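Local coordinates for uncharacterized protein (Leptotrichia buccalis, PDB 3T8K) that is of unknown function but folds as a stack of ankyrin-type helical hairpins, a scaffold that in other proteins commonly mediates protein-protein recognition, at residues 76-80 / 105-111. Residue numbers count along the deposited sequence, not the author numbering.
Sequences TTLFF and ADITALY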
loop_
_atom_site.group_PDB
_atom_site.type_symbol
_atom_site.label_atom_id
_atom_site.label_comp_id
_atom_site.label_asym_id
_atom_site.label_seq_id
_atom_site.Cartn_x
_atom_site.Cartn_y
_atom_site.Cartn_z
ATOM N N THR A 76 9.874 11.131 4.279
ATOM C CA THR A 76 9.432 9.856 4.838
ATOM C C THR A 76 10.587 8.883 5.065
ATOM O O THR A 76 11.370 8.617 4.150
ATOM C CB THR A 76 8.407 9.200 3.916
ATOM O OG1 THR A 76 7.407 10.162 3.552
ATOM C CG2 THR A 76 7.763 8.014 4.603
ATOM N N THR A 77 10.683 8.350 6.284
ATOM C CA THR A 77 11.697 7.349 6.617
ATOM C C THR A 77 11.306 5.951 6.153
ATOM O O THR A 77 10.178 5.723 5.711
ATOM C CB THR A 77 11.926 7.263 8.126
ATOM O OG1 THR A 77 10.724 6.789 8.744
ATOM C CG2 THR A 77 12.286 8.619 8.694
ATOM N N LEU A 78 12.245 5.013 6.272
ATOM C CA LEU A 78 11.996 3.632 5.888
ATOM C C LEU A 78 10.882 3.013 6.720
ATOM O O LEU A 78 10.271 2.030 6.310
ATOM C CB LEU A 78 13.270 2.798 6.038
ATOM C CG LEU A 78 14.395 3.221 5.085
ATOM C CD1 LEU A 78 15.552 2.271 5.236
ATOM C CD2 LEU A 78 13.898 3.241 3.652
ATOM N N PHE A 79 10.610 3.585 7.887
ATOM C CA PHE A 79 9.593 2.994 8.754
ATOM C C PHE A 79 8.204 2.946 8.111
ATOM O O PHE A 79 7.405 2.066 8.429
ATOM C CB PHE A 79 9.534 3.713 10.103
ATOM C CG PHE A 79 10.718 3.454 10.979
ATOM C CD1 PHE A 79 10.911 2.203 11.553
ATOM C CD2 PHE A 79 11.635 4.459 11.240
ATOM C CE1 PHE A 79 11.998 1.954 12.375
ATOM C CE2 PHE A 79 12.729 4.223 12.058
ATOM C CZ PHE A 79 12.914 2.962 12.629
ATOM N N PHE A 80 7.908 3.887 7.214
ATOM C CA PHE A 80 6.556 3.964 6.670
ATOM C C PHE A 80 6.207 2.760 5.801
ATOM O O PHE A 80 5.228 2.072 6.073
ATOM C CB PHE A 80 6.309 5.270 5.916
ATOM C CG PHE A 80 4.851 5.497 5.558
ATOM C CD1 PHE A 80 3.917 5.801 6.543
ATOM C CD2 PHE A 80 4.423 5.412 4.233
ATOM C CE1 PHE A 80 2.581 6.014 6.218
ATOM C CE2 PHE A 80 3.093 5.625 3.901
ATOM C CZ PHE A 80 2.170 5.924 4.893
ATOM N N ALA A 105 17.908 4.915 12.240
ATOM C CA ALA A 105 16.749 5.466 11.556
ATOM C C ALA A 105 15.849 6.151 12.588
ATOM O O ALA A 105 15.846 5.779 13.767
ATOM C CB ALA A 105 15.993 4.387 10.803
ATOM N N ASP A 106 15.101 7.154 12.141
ATOM C CA ASP A 106 14.298 7.990 13.037
ATOM C C ASP A 106 12.811 7.640 12.993
ATOM O O ASP A 106 12.123 7.919 12.009
ATOM C CB ASP A 106 14.502 9.463 12.676
ATOM C CG ASP A 106 13.626 10.394 13.491
ATOM O OD1 ASP A 106 13.233 10.021 14.619
ATOM O OD2 ASP A 106 13.345 11.506 13.002
ATOM N N ILE A 107 12.312 7.042 14.071
ATOM C CA ILE A 107 10.920 6.612 14.109
ATOM C C ILE A 107 9.996 7.712 14.636
ATOM O O ILE A 107 8.772 7.567 14.594
ATOM C CB ILE A 107 10.757 5.316 14.956
ATOM C CG1 ILE A 107 9.451 4.599 14.608
ATOM C CG2 ILE A 107 10.867 5.619 16.458
ATOM C CD1 ILE A 107 9.319 3.243 15.271
ATOM N N THR A 108 10.571 8.814 15.120
ATOM C CA THR A 108 9.759 9.891 15.717
ATOM C C THR A 108 9.187 10.848 14.674
ATOM O O THR A 108 8.203 11.536 14.921
ATOM C CB THR A 108 10.557 10.719 16.754
ATOM O OG1 THR A 108 11.568 11.487 16.088
ATOM C CG2 THR A 108 11.206 9.815 17.777
ATOM N N ALA A 109 9.817 10.903 13.507
ATOM C CA ALA A 109 9.336 11.774 12.439
ATOM C C ALA A 109 7.970 11.338 11.934
ATOM O O ALA A 109 7.705 10.146 11.781
ATOM C CB ALA A 109 10.345 11.794 11.290
ATOM N N LEU A 110 7.102 12.313 11.672
ATOM C CA LEU A 110 5.782 12.044 11.136
ATOM C C LEU A 110 5.844 11.653 9.679
ATOM O O LEU A 110 6.862 11.851 9.015
ATOM C CB LEU A 110 4.894 13.279 11.278
ATOM C CG LEU A 110 4.669 13.693 12.727
ATOM C CD1 LEU A 110 3.613 14.788 12.818
ATOM C CD2 LEU A 110 4.274 12.480 13.536
ATOM N N TYR A 111 4.761 11.066 9.188
ATOM C CA TYR A 111 4.593 10.901 7.753
ATOM C C TYR A 111 3.894 12.191 7.374
ATOM O O TYR A 111 2.723 12.384 7.697
ATOM C CB TYR A 111 3.724 9.678 7.432
ATOM C CG TYR A 111 3.335 9.573 5.968
ATOM C CD1 TYR A 111 4.298 9.329 4.994
ATOM C CD2 TYR A 111 2.013 9.705 5.563
ATOM C CE1 TYR A 111 3.956 9.227 3.661
ATOM C CE2 TYR A 111 1.661 9.615 4.214
ATOM C CZ TYR A 111 2.639 9.376 3.275
ATOM O OH TYR A 111 2.320 9.275 1.933
HETATM O O HOH W 1 9.542 8.239 10.959
HETATM O O HOH W 2 8.611 9.299 8.195
#
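In this ankyrin-type repeat fold, the entry to the first helix of one repeat (Thr76-Phe79, TTLF, probably in the place of the TPLH signature) packs against the loop after that repeat's second helix. Thr77 caps helix 79-85, its OG1 accepting a weak bond from Phe79 N (3.3 Å), and its CG2 lies 3.4 Å from Asp106 O. Two waters bridge Thr77 to the loop: one accepts from its hydroxyl OG1 (2.9 Å) and donates to Asp106 O and Ala109 O (both 2.8 Å), the other links its backbone N (3.0 Å) to Leu110 O (3.2 Å). Aromatic contacts flank the waters. Ile107 CG1 sits over the Phe79 ring, 3.9 Å from its centroid, in a CH-pi contact, and Phe79 CE2 also meets Ala105 CB at 3.5 Å; Phe80 and Tyr111 stack face to face, centroids 3.8 Å apart and planes at 3°. An Asx turn, Thr108 N to Asp106 OD1 (3.0 Å), shapes the loop, and Asp106 OD2 forms a salt bridge with Arg71. Phe79 continues onto Cys97 and Leu101 of helix 90-102, whereas Phe80 reaches Tyr43 of helix 41-45 in the preceding part of the stack, and Tyr111 packs on Asn88 of the second subunit.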